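Local coordinates for protein halogenase (Chondromyces crocatus, PDB 3E1T) that binds FAD and, as a flavin-dependent halogenase, probably chlorinates a precursor in the biosynthesis of the myxobacterial compound chondrochloren, at residues Glu130-Asp136 / Val147-Thr152; Phe139-Ala144 / Lys295-Ala299; Pro5-Ile11 / Ala159-Val165; Ala23-Met28 / Asn120-Val126. All coordinates share one frame; numbering follows the deposited sequence.

Contact 1 of 4, residues Glu130-Asp136 / Val147-Thr152; sequences ERHEVID and VRYRNT. With FAD (flavin-adenine dinucleotide), chain C.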
# COMPACT_ATOMS: atom_id res chain seq x y z
N GLU A 130 17.52 -14.96 -5.30
CA GLU A 130 17.81 -13.55 -5.46
C GLU A 130 18.69 -13.34 -6.68
O GLU A 130 19.11 -14.31 -7.31
CB GLU A 130 18.47 -12.99 -4.19
CG GLU A 130 17.52 -12.95 -3.00
CD GLU A 130 18.22 -12.68 -1.67
OE1 GLU A 130 19.28 -12.02 -1.65
OE2 GLU A 130 17.68 -13.11 -0.63
N ARG A 131 18.96 -12.07 -7.02
CA ARG A 131 19.71 -11.69 -8.23
C ARG A 131 19.14 -12.24 -9.54
O ARG A 131 19.85 -12.35 -10.55
CB ARG A 131 21.21 -12.04 -8.10
CG ARG A 131 22.00 -11.22 -7.07
CD ARG A 131 21.62 -9.74 -7.08
NE ARG A 131 21.90 -9.07 -8.35
CZ ARG A 131 22.88 -8.18 -8.54
NH1 ARG A 131 23.67 -7.83 -7.53
NH2 ARG A 131 23.04 -7.64 -9.74
N HIS A 132 17.85 -12.58 -9.52
CA HIS A 132 17.15 -13.15 -10.67
C HIS A 132 16.04 -12.20 -11.14
O HIS A 132 15.03 -12.02 -10.44
CB HIS A 132 16.56 -14.51 -10.32
CG HIS A 132 17.57 -15.62 -10.20
ND1 HIS A 132 17.38 -16.86 -10.78
CD2 HIS A 132 18.77 -15.69 -9.57
CE1 HIS A 132 18.42 -17.64 -10.50
NE2 HIS A 132 19.27 -16.95 -9.77
N GLU A 133 16.22 -11.61 -12.32
CA GLU A 133 15.25 -10.67 -12.89
C GLU A 133 14.36 -11.31 -13.97
O GLU A 133 14.86 -11.73 -15.01
CB GLU A 133 15.95 -9.43 -13.45
CG GLU A 133 15.00 -8.43 -14.10
CD GLU A 133 15.69 -7.15 -14.58
OE1 GLU A 133 16.93 -7.16 -14.78
OE2 GLU A 133 14.98 -6.15 -14.76
N VAL A 134 13.06 -11.36 -13.71
CA VAL A 134 12.08 -11.82 -14.70
C VAL A 134 11.95 -10.79 -15.83
O VAL A 134 11.87 -9.59 -15.59
CB VAL A 134 10.71 -12.14 -14.07
CG1 VAL A 134 9.67 -12.50 -15.14
CG2 VAL A 134 10.84 -13.28 -13.09
N ILE A 135 11.96 -11.29 -17.06
CA ILE A 135 12.01 -10.48 -18.26
C ILE A 135 10.67 -10.51 -18.97
O ILE A 135 10.18 -9.49 -19.48
CB ILE A 135 13.13 -11.00 -19.23
CG1 ILE A 135 14.48 -11.08 -18.52
CG2 ILE A 135 13.25 -10.11 -20.47
CD1 ILE A 135 15.02 -9.73 -18.04
N ASP A 136 10.07 -11.69 -19.00
CA ASP A 136 8.81 -11.91 -19.70
C ASP A 136 8.07 -13.03 -19.03
O ASP A 136 8.69 -13.96 -18.51
CB ASP A 136 9.06 -12.30 -21.16
CG ASP A 136 9.86 -11.26 -21.92
OD1 ASP A 136 9.27 -10.22 -22.27
OD2 ASP A 136 11.06 -11.50 -22.17
N VAL A 147 8.01 -18.28 -17.32
CA VAL A 147 8.68 -16.99 -17.38
C VAL A 147 10.05 -17.12 -18.06
O VAL A 147 10.64 -18.20 -18.07
CB VAL A 147 8.88 -16.36 -15.96
CG1 VAL A 147 7.53 -16.06 -15.30
CG2 VAL A 147 9.75 -17.25 -15.07
N ARG A 148 10.52 -16.03 -18.65
CA ARG A 148 11.93 -15.90 -19.02
C ARG A 148 12.60 -14.99 -18.00
O ARG A 148 12.06 -13.92 -17.68
CB ARG A 148 12.11 -15.31 -20.43
CG ARG A 148 13.45 -14.56 -20.61
CD ARG A 148 13.82 -14.24 -22.06
NE ARG A 148 12.68 -13.87 -22.89
CZ ARG A 148 12.09 -14.70 -23.74
NH1 ARG A 148 12.54 -15.94 -23.87
NH2 ARG A 148 11.06 -14.29 -24.46
N TYR A 149 13.76 -15.40 -17.50
CA TYR A 149 14.53 -14.60 -16.55
C TYR A 149 16.03 -14.64 -16.84
O TYR A 149 16.49 -15.48 -17.61
CB TYR A 149 14.27 -15.06 -15.10
CG TYR A 149 14.73 -16.48 -14.79
CD1 TYR A 149 15.96 -16.71 -14.17
CD2 TYR A 149 13.92 -17.58 -15.08
CE1 TYR A 149 16.38 -18.01 -13.87
CE2 TYR A 149 14.33 -18.88 -14.79
CZ TYR A 149 15.56 -19.09 -14.18
OH TYR A 149 15.97 -20.37 -13.88
N ARG A 150 16.78 -13.73 -16.21
CA ARG A 150 18.24 -13.81 -16.17
C ARG A 150 18.63 -14.18 -14.75
O ARG A 150 18.14 -13.58 -13.79
CB ARG A 150 18.89 -12.47 -16.52
CG ARG A 150 18.24 -11.69 -17.65
CD ARG A 150 18.94 -10.35 -17.84
NE ARG A 150 20.21 -10.49 -18.56
CZ ARG A 150 21.17 -9.57 -18.60
NH1 ARG A 150 21.03 -8.42 -17.95
NH2 ARG A 150 22.28 -9.80 -19.30
N ASN A 151 19.52 -15.17 -14.60
CA ASN A 151 20.01 -15.57 -13.28
C ASN A 151 21.11 -14.62 -12.78
O ASN A 151 21.30 -13.54 -13.34
CB ASN A 151 20.44 -17.05 -13.26
CG ASN A 151 21.72 -17.31 -14.05
OD1 ASN A 151 22.39 -16.40 -14.52
ND2 ASN A 151 22.07 -18.59 -14.18
N THR A 152 21.83 -15.03 -11.74
CA THR A 152 22.85 -14.18 -11.10
C THR A 152 23.93 -13.66 -12.07
O THR A 152 24.31 -12.49 -12.00
CB THR A 152 23.50 -14.91 -9.91
OG1 THR A 152 22.46 -15.38 -9.04
CG2 THR A 152 24.41 -13.98 -9.14
PA FAD C . 7.39 -4.27 -3.46
O1A FAD C . 7.57 -4.02 -1.98
O2A FAD C . 7.69 -3.10 -4.33
O5B FAD C . 8.37 -5.48 -3.86
C5B FAD C . 8.40 -6.00 -5.18
C4B FAD C . 9.71 -6.77 -5.39
O4B FAD C . 9.83 -7.21 -6.73
C3B FAD C . 10.92 -5.88 -5.12
O3B FAD C . 11.72 -6.53 -4.16
C2B FAD C . 11.65 -5.79 -6.44
O2B FAD C . 13.03 -5.87 -6.24
C1B FAD C . 11.14 -7.01 -7.19
N9A FAD C . 11.11 -6.89 -8.66
C8A FAD C . 10.80 -5.80 -9.43
N7A FAD C . 10.88 -6.17 -10.73
C5A FAD C . 11.23 -7.48 -10.80
C6A FAD C . 11.47 -8.36 -11.86
N6A FAD C . 11.49 -7.95 -13.13
N1A FAD C . 11.81 -9.66 -11.57
C2A FAD C . 11.96 -10.09 -10.28
N3A FAD C . 11.74 -9.21 -9.25
C4A FAD C . 11.37 -7.93 -9.50
N1 FAD C . 2.74 1.06 2.70
C2 FAD C . 2.55 0.79 4.03
O2 FAD C . 2.07 -0.29 4.34
N3 FAD C . 2.90 1.75 4.97
C4 FAD C . 3.44 2.97 4.58
O4 FAD C . 3.77 3.81 5.42
C4X FAD C . 3.62 3.24 3.23
N5 FAD C . 4.16 4.44 2.81
C5X FAD C . 4.33 4.68 1.46
C6 FAD C . 4.87 5.89 1.01
C7 FAD C . 5.04 6.12 -0.36
C7M FAD C . 5.40 7.50 -0.83
C8 FAD C . 4.67 5.15 -1.30
C8M FAD C . 4.64 5.43 -2.78
C9 FAD C . 4.15 3.94 -0.84
C9A FAD C . 3.97 3.70 0.52
N10 FAD C . 3.46 2.48 0.94
C10 FAD C . 3.27 2.26 2.29
C1' FAD C . 3.17 1.37 -0.06
C2' FAD C . 4.22 0.25 -0.07
O2' FAD C . 5.44 0.80 -0.52
C3' FAD C . 3.80 -0.88 -1.02
O3' FAD C . 2.40 -1.06 -1.00
C4' FAD C . 4.39 -2.25 -0.68
O4' FAD C . 5.79 -2.19 -0.76
C5' FAD C . 3.87 -3.28 -1.69
O5' FAD C . 4.64 -4.45 -1.60
P FAD C . 4.83 -5.42 -2.87
O1P FAD C . 5.22 -6.79 -2.37
O2P FAD C . 3.56 -5.51 -3.66
O3P FAD C . 5.90 -4.71 -3.80
O HOH W 1 13.11 -11.32 -23.75
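His132 and Tyr149 lie side by side on the buried side of this antiparallel pairing, their side chains pointing the same way. The rings are nearly parallel but slid apart, with planes 23° from one another and His132 ND1 3.4 Å from Tyr149 CE1. The backbone just past the other strand covers one face of the imidazole: Asn151 CA sits 3.7 Å from the His132 ring centroid, almost straight above it, a CH-pi contact. Val134 shares this packed side, its CG1 against Val147 CB and its CG2 near Tyr149 CB, and Leu36 of strand 33-36 covers His132, Val134 and Tyr149 together.

The opposite side is looser and more polar. Ile135 CD1 meets Arg150 CG at 3.8 Å, the two chains crossing at a slant, while Glu133 turns its carboxylate to Arg173. Farther along, Asp136 and Arg148 run alongside each other. Arg148 NE donates to Asp136 OD2 over 3.0 Å, reaching the anti side of the carboxylate from somewhat out of its plane; carboxylate and guanidinium are turned 71° apart, so the salt bridge is carried by one N-H, and a water bonded to OD2 lies beside it.

Between the two sides the backbone takes up an extra residue. Arg148 O accepts from both Ile135 N, at 2.7 Å, and Asp136 N, at 3.3 Å, a classic beta bulge. Just before it, Val134 binds the adenine through its backbone: its N donates to FAD N1A and its O accepts from FAD N6A, both at 3.0 Å. A bulged beta hairpin thus supplies part of the adenine pocket of this Rossmann-type flavoprotein.

Contact 2 of 4, residues Phe139-Ala144 / Lys295-Ala299; sequences FEGERA and KNGMA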
# COMPACT_ATOMS: atom_id res chain seq x y z
N PHE A 139 3.39 -17.38 -22.67
CA PHE A 139 2.04 -17.88 -22.89
C PHE A 139 1.97 -19.00 -23.93
O PHE A 139 2.68 -19.00 -24.93
CB PHE A 139 1.11 -16.73 -23.31
CG PHE A 139 0.84 -15.74 -22.20
CD1 PHE A 139 -0.31 -15.85 -21.43
CD2 PHE A 139 1.74 -14.72 -21.93
CE1 PHE A 139 -0.55 -14.95 -20.39
CE2 PHE A 139 1.51 -13.82 -20.89
CZ PHE A 139 0.36 -13.94 -20.13
N GLU A 140 1.07 -19.93 -23.65
CA GLU A 140 0.74 -21.02 -24.55
C GLU A 140 -0.71 -21.39 -24.24
O GLU A 140 -1.12 -21.38 -23.08
CB GLU A 140 1.69 -22.19 -24.31
CG GLU A 140 1.35 -23.49 -25.02
CD GLU A 140 1.42 -23.37 -26.51
OE1 GLU A 140 2.53 -23.12 -27.05
OE2 GLU A 140 0.37 -23.53 -27.15
N GLY A 141 -1.48 -21.68 -25.29
CA GLY A 141 -2.88 -22.05 -25.15
C GLY A 141 -3.70 -20.97 -24.48
O GLY A 141 -4.68 -21.27 -23.78
N GLU A 142 -3.30 -19.72 -24.70
CA GLU A 142 -3.92 -18.52 -24.12
C GLU A 142 -3.81 -18.52 -22.60
O GLU A 142 -4.62 -17.90 -21.91
CB GLU A 142 -5.40 -18.42 -24.52
CG GLU A 142 -5.67 -18.42 -26.01
CD GLU A 142 -7.16 -18.56 -26.31
OE1 GLU A 142 -7.97 -18.19 -25.44
OE2 GLU A 142 -7.50 -19.04 -27.42
N ARG A 143 -2.80 -19.22 -22.08
CA ARG A 143 -2.57 -19.33 -20.64
C ARG A 143 -1.13 -18.94 -20.33
O ARG A 143 -0.23 -19.19 -21.14
CB ARG A 143 -2.84 -20.77 -20.18
CG ARG A 143 -2.94 -20.92 -18.66
CD ARG A 143 -2.93 -22.38 -18.19
NE ARG A 143 -2.84 -22.47 -16.73
CZ ARG A 143 -3.87 -22.30 -15.89
NH1 ARG A 143 -5.08 -22.06 -16.37
NH2 ARG A 143 -3.68 -22.39 -14.58
N ALA A 144 -0.91 -18.30 -19.18
CA ALA A 144 0.46 -18.06 -18.71
C ALA A 144 1.04 -19.41 -18.34
O ALA A 144 0.40 -20.17 -17.62
CB ALA A 144 0.48 -17.12 -17.52
N LYS A 295 -5.86 -13.35 -15.43
CA LYS A 295 -6.38 -13.72 -16.76
C LYS A 295 -6.63 -15.22 -16.93
O LYS A 295 -7.79 -15.67 -16.86
CB LYS A 295 -5.55 -13.11 -17.90
CG LYS A 295 -4.09 -13.51 -17.94
CD LYS A 295 -3.46 -13.21 -19.31
CE LYS A 295 -4.40 -13.55 -20.48
NZ LYS A 295 -3.69 -13.70 -21.79
N ASN A 296 -5.58 -16.00 -17.15
CA ASN A 296 -5.66 -17.45 -17.21
C ASN A 296 -4.26 -17.91 -16.88
O ASN A 296 -3.34 -17.74 -17.68
CB ASN A 296 -6.09 -17.96 -18.59
CG ASN A 296 -7.57 -18.34 -18.66
OD1 ASN A 296 -8.28 -18.42 -17.64
ND2 ASN A 296 -8.05 -18.60 -19.87
N GLY A 297 -4.10 -18.43 -15.67
CA GLY A 297 -2.80 -18.84 -15.15
C GLY A 297 -1.93 -17.72 -14.60
O GLY A 297 -0.82 -17.97 -14.15
N MET A 298 -2.41 -16.48 -14.64
CA MET A 298 -1.63 -15.35 -14.11
C MET A 298 -2.49 -14.48 -13.20
O MET A 298 -3.70 -14.38 -13.41
CB MET A 298 -1.02 -14.51 -15.24
CG MET A 298 0.04 -13.48 -14.80
SD MET A 298 0.74 -12.71 -16.24
CE MET A 298 1.68 -11.31 -15.59
N ALA A 299 -1.85 -13.88 -12.20
CA ALA A 299 -2.51 -12.92 -11.30
C ALA A 299 -1.56 -11.79 -10.92
O ALA A 299 -0.34 -11.94 -11.03
CB ALA A 299 -3.02 -13.61 -10.08
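Ala144 N donates to Asn296 O over 2.9 Å, in the carbonyl plane and nearly straight at 167°, just after a type I' turn (Glu140 to Arg143) that closes the hairpin of strands 133-140 and 143-150. The same oxygen receives a CA-H contact from Arg143, and Arg143 CG rests 3.4 Å from Asn296 O.

Arg143 carries much of the side-chain contact. With CG anti to the backbone N (chi1 -167°) and the chain extended as far as NE, its guanidinium is laid flat over the backbone at Gly297, whose CA stands 3.6 Å above the centre of the guanidinium plane. Gly297 has positive phi, and a CB there would clash with Arg143 CG and with Ala144 O. The guanidinium NH2 forms a salt bridge to Glu340 and a hydrogen bond to Arg162 O. A leucine in place of Arg143 would probably leave Glu340 without this charged mate and uncover the backbone at Gly297.

Phe139 and Lys295 approach from opposite directions: Lys295 CD comes within 3.6 Å of Phe139 CE1, obliquely to the ring. Met298 crosses Phe139 at about a right angle, bringing Met298 SD to 4.1 Å from Phe139 CZ in an oblique Met-aromatic contact. The methyl of Ala144 also packs on Met298 CB at 3.8 Å.

One backbone bond, an apolar patch and a flat cation therefore join the hairpin end to the segment leading into strand 298-300. The charge of Arg143 is matched beyond the two segments, so this side chain probably ties the hairpin to helix 340-368 as well.

Contact 3 of 4, residues Pro5-Ile11 / Ala159-Val165; sequences PEVFDLI and AHARFIV
Ile11 reaches across to Ala159, Ala161 and Ile164, which lie on its own side of two parallel strand pairs, one in each of two sheets of a Rossmann-type FAD-binding fold. Both chains turn a corner, at Asp9 and Arg162, and so pass together from the sheet of strands 6-8 and 156-161 into the five-stranded parallel sheet.

Just past the corner Ile11 packs against both sheets. Its CG1 lies beside the backbone N (chi1 -61°) and the chain then extends (chi2 156°), which carries CD1 back over the first sheet, 3.7 Å from Ala161 CB, while Ile164 CD1 meets the same methyl at 3.7 Å. On the other face of the parallel sheet, Leu10 CD1 touches both Phe163 CB and Val165 CG2, the leucine crossing the valine at a slant; Ile330 of helix 315-333 covers Leu10 and Phe163.

Phe8 turns the edge of its ring to the neighbouring strand, with Ala159 CB near the ring plane. At the outer end the imidazole of His160 packs on the Pro5 ring, its CE1 3.6 Å from both CB and CG. A serine in place of His160 has no ring to set against Pro5, which would probably be left freer to move at the start of the modelled chain.

The backbone pairing runs through both sheets: His160 N donates to Glu6 O and Phe8 N to His160 O, each at 2.8 Å; beyond the corner Val165 N meets Ile11 O at 3.0 Å, with an N-H...O angle of 169°.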
# COMPACT_ATOMS: atom_id res chain seq x y z
N PRO A 5 14.14 -27.29 -18.61
CA PRO A 5 13.52 -26.14 -17.95
C PRO A 5 12.60 -26.60 -16.83
O PRO A 5 11.73 -27.45 -17.05
CB PRO A 5 12.74 -25.47 -19.08
CG PRO A 5 12.53 -26.56 -20.14
CD PRO A 5 13.32 -27.78 -19.73
N GLU A 6 12.81 -26.03 -15.64
CA GLU A 6 12.20 -26.52 -14.40
C GLU A 6 10.69 -26.33 -14.36
O GLU A 6 10.17 -25.36 -14.93
CB GLU A 6 12.86 -25.81 -13.21
CG GLU A 6 14.39 -25.76 -13.28
CD GLU A 6 15.03 -25.10 -12.06
OE1 GLU A 6 15.94 -24.26 -12.25
OE2 GLU A 6 14.64 -25.41 -10.92
N VAL A 7 9.99 -27.25 -13.70
CA VAL A 7 8.53 -27.20 -13.58
C VAL A 7 8.09 -27.03 -12.12
O VAL A 7 8.58 -27.73 -11.22
CB VAL A 7 7.84 -28.43 -14.24
CG1 VAL A 7 8.32 -29.75 -13.62
CG2 VAL A 7 6.31 -28.31 -14.19
N PHE A 8 7.18 -26.08 -11.88
CA PHE A 8 6.71 -25.77 -10.53
C PHE A 8 5.18 -25.75 -10.47
O PHE A 8 4.51 -25.87 -11.49
CB PHE A 8 7.29 -24.43 -10.07
CG PHE A 8 8.79 -24.43 -9.92
CD1 PHE A 8 9.38 -24.78 -8.71
CD2 PHE A 8 9.61 -24.08 -10.99
CE1 PHE A 8 10.76 -24.78 -8.56
CE2 PHE A 8 11.00 -24.08 -10.85
CZ PHE A 8 11.58 -24.42 -9.64
N ASP A 9 4.60 -25.64 -9.28
CA ASP A 9 3.17 -25.40 -9.20
C ASP A 9 2.92 -23.89 -9.40
O ASP A 9 1.93 -23.49 -10.00
CB ASP A 9 2.56 -25.90 -7.89
CG ASP A 9 2.71 -27.42 -7.70
OD1 ASP A 9 3.39 -27.82 -6.73
OD2 ASP A 9 2.13 -28.20 -8.49
N LEU A 10 3.86 -23.07 -8.93
CA LEU A 10 3.71 -21.60 -8.91
C LEU A 10 5.05 -20.91 -9.05
O LEU A 10 6.01 -21.28 -8.38
CB LEU A 10 3.06 -21.16 -7.58
CG LEU A 10 3.00 -19.68 -7.18
CD1 LEU A 10 2.11 -18.90 -8.15
CD2 LEU A 10 2.49 -19.53 -5.74
N ILE A 11 5.10 -19.90 -9.91
CA ILE A 11 6.24 -18.98 -9.95
C ILE A 11 5.78 -17.59 -9.51
O ILE A 11 4.86 -17.02 -10.10
CB ILE A 11 6.87 -18.89 -11.35
CG1 ILE A 11 7.41 -20.26 -11.78
CG2 ILE A 11 8.00 -17.84 -11.34
CD1 ILE A 11 7.52 -20.45 -13.29
N ALA A 159 11.52 -21.08 -16.88
CA ALA A 159 10.87 -21.97 -15.92
C ALA A 159 9.37 -22.00 -16.18
O ALA A 159 8.81 -21.04 -16.69
CB ALA A 159 11.17 -21.53 -14.48
N HIS A 160 8.72 -23.10 -15.82
CA HIS A 160 7.30 -23.30 -16.13
C HIS A 160 6.50 -23.66 -14.89
O HIS A 160 7.05 -24.22 -13.95
CB HIS A 160 7.12 -24.39 -17.20
CG HIS A 160 8.01 -24.23 -18.39
ND1 HIS A 160 8.64 -25.29 -19.00
CD2 HIS A 160 8.38 -23.12 -19.09
CE1 HIS A 160 9.36 -24.86 -20.02
NE2 HIS A 160 9.22 -23.54 -20.09
N ALA A 161 5.21 -23.33 -14.89
CA ALA A 161 4.33 -23.61 -13.76
C ALA A 161 2.88 -23.50 -14.18
O ALA A 161 2.58 -22.93 -15.22
CB ALA A 161 4.61 -22.64 -12.61
N ARG A 162 1.98 -24.05 -13.37
CA ARG A 162 0.55 -23.91 -13.62
C ARG A 162 0.05 -22.46 -13.38
O ARG A 162 -0.90 -22.01 -14.03
CB ARG A 162 -0.24 -24.92 -12.78
CG ARG A 162 -1.72 -25.01 -13.15
CD ARG A 162 -2.50 -25.95 -12.24
NE ARG A 162 -3.93 -25.67 -12.27
CZ ARG A 162 -4.86 -26.36 -11.62
NH1 ARG A 162 -4.54 -27.42 -10.88
NH2 ARG A 162 -6.14 -26.01 -11.71
N PHE A 163 0.70 -21.76 -12.45
CA PHE A 163 0.31 -20.39 -12.08
C PHE A 163 1.52 -19.48 -12.02
O PHE A 163 2.55 -19.85 -11.47
CB PHE A 163 -0.36 -20.37 -10.71
CG PHE A 163 -1.59 -21.19 -10.62
CD1 PHE A 163 -2.78 -20.75 -11.18
CD2 PHE A 163 -1.57 -22.41 -9.96
CE1 PHE A 163 -3.93 -21.53 -11.09
CE2 PHE A 163 -2.72 -23.18 -9.85
CZ PHE A 163 -3.90 -22.74 -10.42
N ILE A 164 1.38 -18.29 -12.60
CA ILE A 164 2.42 -17.26 -12.56
C ILE A 164 1.79 -16.03 -11.89
O ILE A 164 0.71 -15.61 -12.28
CB ILE A 164 2.91 -16.84 -13.98
CG1 ILE A 164 3.17 -18.06 -14.87
CG2 ILE A 164 4.15 -15.92 -13.89
CD1 ILE A 164 4.33 -18.94 -14.44
N VAL A 165 2.45 -15.49 -10.87
CA VAL A 165 1.94 -14.29 -10.18
C VAL A 165 2.95 -13.14 -10.17
O VAL A 165 4.09 -13.31 -9.75
CB VAL A 165 1.48 -14.59 -8.74
CG1 VAL A 165 1.04 -13.30 -8.04
CG2 VAL A 165 0.33 -15.63 -8.74

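Contact 4 of 4, residues Ala23-Met28 / Asn120-Val126; sequences ASFVAM and NSERKGV
Val126 pushes its CG2 methyl into helix 17-27, between Ala23 and Ala27. The methyl lies 3.4 Å from Ala23 O and 3.6 Å from Ala27 CB, while CG1 closes on Ala23 CB at 3.8 Å. This valine follows a Schellman motif that ends helix 110-123. Gly125 takes the positive phi (111°), Val126 N bonds back to Ser121 O and Gly125 N to Glu122 O, and the chain is thereby turned so that Val126 faces the other helix. Helix 17-27 is the one that follows the glycine-rich turn after the first strand of the Rossmann-type fold. Val33 of strand 33-36 touches Ala23, Ala27 and Val126.

Away from the sheet the contact becomes polar. Ser24 OG and Ser121 OG approach to 2.9 Å. The backbones are also close here, with Ser24 CA and Ser121 CA 4.8 Å apart. Ser24 OG is hydrogen-bonded to Ser20 O in its own helix and accepts from a water, which in turn accepts from Asn120 ND2; ND2 is also bonded to Leu62 O. Ser24 OG and Asn120 ND2 are thus satisfied by the water together with Ser20 O and Leu62 O.

Toward the helix ends, Lys124 covers Met28 with its aliphatic part. A turn at chi2 (-66°) bends the lysine chain over Met28, which it crosses at a slant, and brings Lys124 CD to 3.5 Å from Met28 CG.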
# COMPACT_ATOMS: atom_id res chain seq x y z
N ALA A 23 4.08 -16.86 -1.73
CA ALA A 23 4.96 -18.03 -1.85
C ALA A 23 4.87 -18.90 -0.59
O ALA A 23 4.59 -20.09 -0.69
CB ALA A 23 6.39 -17.59 -2.11
N SER A 24 5.06 -18.30 0.58
CA SER A 24 4.96 -19.03 1.85
C SER A 24 3.65 -19.79 2.01
O SER A 24 3.66 -20.97 2.37
CB SER A 24 5.15 -18.10 3.05
OG SER A 24 6.40 -17.46 2.99
N PHE A 25 2.52 -19.14 1.72
CA PHE A 25 1.19 -19.72 1.94
C PHE A 25 0.85 -20.92 1.04
O PHE A 25 0.03 -21.77 1.40
CB PHE A 25 0.09 -18.66 1.76
CG PHE A 25 -0.12 -17.76 2.95
CD1 PHE A 25 0.14 -18.20 4.25
CD2 PHE A 25 -0.61 -16.47 2.77
CE1 PHE A 25 -0.07 -17.36 5.35
CE2 PHE A 25 -0.82 -15.63 3.86
CZ PHE A 25 -0.55 -16.07 5.15
N VAL A 26 1.43 -20.95 -0.15
CA VAL A 26 1.18 -22.07 -1.06
C VAL A 26 2.13 -23.23 -0.71
O VAL A 26 1.71 -24.38 -0.68
CB VAL A 26 1.28 -21.66 -2.56
CG1 VAL A 26 1.13 -22.89 -3.47
CG2 VAL A 26 0.22 -20.61 -2.91
N ALA A 27 3.39 -22.91 -0.43
CA ALA A 27 4.37 -23.92 -0.01
C ALA A 27 3.97 -24.60 1.29
O ALA A 27 4.18 -25.81 1.45
CB ALA A 27 5.74 -23.29 0.12
N MET A 28 3.39 -23.83 2.22
CA MET A 28 2.83 -24.35 3.47
C MET A 28 1.77 -25.43 3.26
O MET A 28 1.49 -26.22 4.17
CB MET A 28 2.23 -23.21 4.31
CG MET A 28 3.25 -22.38 5.07
SD MET A 28 2.54 -20.96 5.95
CE MET A 28 1.16 -21.73 6.81
N ASN A 120 11.77 -16.42 5.84
CA ASN A 120 10.68 -17.27 6.33
C ASN A 120 10.07 -18.09 5.20
O ASN A 120 9.59 -19.20 5.44
CB ASN A 120 9.59 -16.42 7.00
CG ASN A 120 8.47 -17.27 7.62
OD1 ASN A 120 8.73 -18.16 8.43
ND2 ASN A 120 7.22 -16.97 7.27
N SER A 121 10.07 -17.52 3.99
CA SER A 121 9.62 -18.22 2.78
C SER A 121 10.45 -19.49 2.56
O SER A 121 9.89 -20.57 2.36
CB SER A 121 9.74 -17.32 1.54
OG SER A 121 8.68 -16.38 1.47
N GLU A 122 11.77 -19.33 2.58
CA GLU A 122 12.71 -20.43 2.41
C GLU A 122 12.39 -21.55 3.39
O GLU A 122 12.10 -22.68 2.97
CB GLU A 122 14.14 -19.95 2.60
CG GLU A 122 14.58 -19.01 1.51
CD GLU A 122 15.89 -18.32 1.81
OE1 GLU A 122 16.24 -18.18 3.01
OE2 GLU A 122 16.56 -17.90 0.84
N ARG A 123 12.39 -21.21 4.67
CA ARG A 123 12.07 -22.13 5.76
C ARG A 123 10.69 -22.76 5.64
O ARG A 123 10.44 -23.83 6.21
CB ARG A 123 12.17 -21.40 7.11
CG ARG A 123 13.55 -20.79 7.40
CD ARG A 123 13.68 -20.41 8.87
NE ARG A 123 12.64 -19.47 9.30
CZ ARG A 123 12.82 -18.15 9.45
NH1 ARG A 123 14.00 -17.60 9.21
NH2 ARG A 123 11.81 -17.39 9.84
N LYS A 124 9.78 -22.12 4.91
CA LYS A 124 8.45 -22.70 4.69
C LYS A 124 8.47 -23.66 3.51
O LYS A 124 7.48 -24.36 3.24
CB LYS A 124 7.37 -21.62 4.50
CG LYS A 124 6.97 -20.91 5.79
CD LYS A 124 6.27 -21.84 6.76
CE LYS A 124 5.93 -21.14 8.07
NZ LYS A 124 5.45 -22.10 9.09
N GLY A 125 9.60 -23.67 2.81
CA GLY A 125 9.81 -24.59 1.70
C GLY A 125 9.84 -23.96 0.33
O GLY A 125 9.75 -24.67 -0.68
N VAL A 126 9.96 -22.63 0.28
CA VAL A 126 9.95 -21.92 -1.00
C VAL A 126 11.35 -21.89 -1.59
O VAL A 126 12.32 -21.60 -0.89
CB VAL A 126 9.41 -20.46 -0.88
CG1 VAL A 126 9.51 -19.74 -2.22
CG2 VAL A 126 7.96 -20.45 -0.38
O HOH W 2 6.68 -15.48 4.90

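How the contacts relate
Contact 4 closes first along the chain and is nested, like contact 1, inside the long loop closed by contact 3; contact 2 alternates with contacts 1 and 3. Contacts 1 and 2 use the same hairpin, strands 133-140 and 143-150, with centres about 19 Å apart. Contact 3 spans both sheets: strand 156-161 continues the sheet of that hairpin, about 13 Å from the centre of contact 1, and strand 163-166 pairs with strand 298-300 of contact 2, centres about 11 Å apart. Strand 10-13 leads into helix 17-27 of contact 4. Together they link the adenine end of the FAD site to the parallel sheet and its helices.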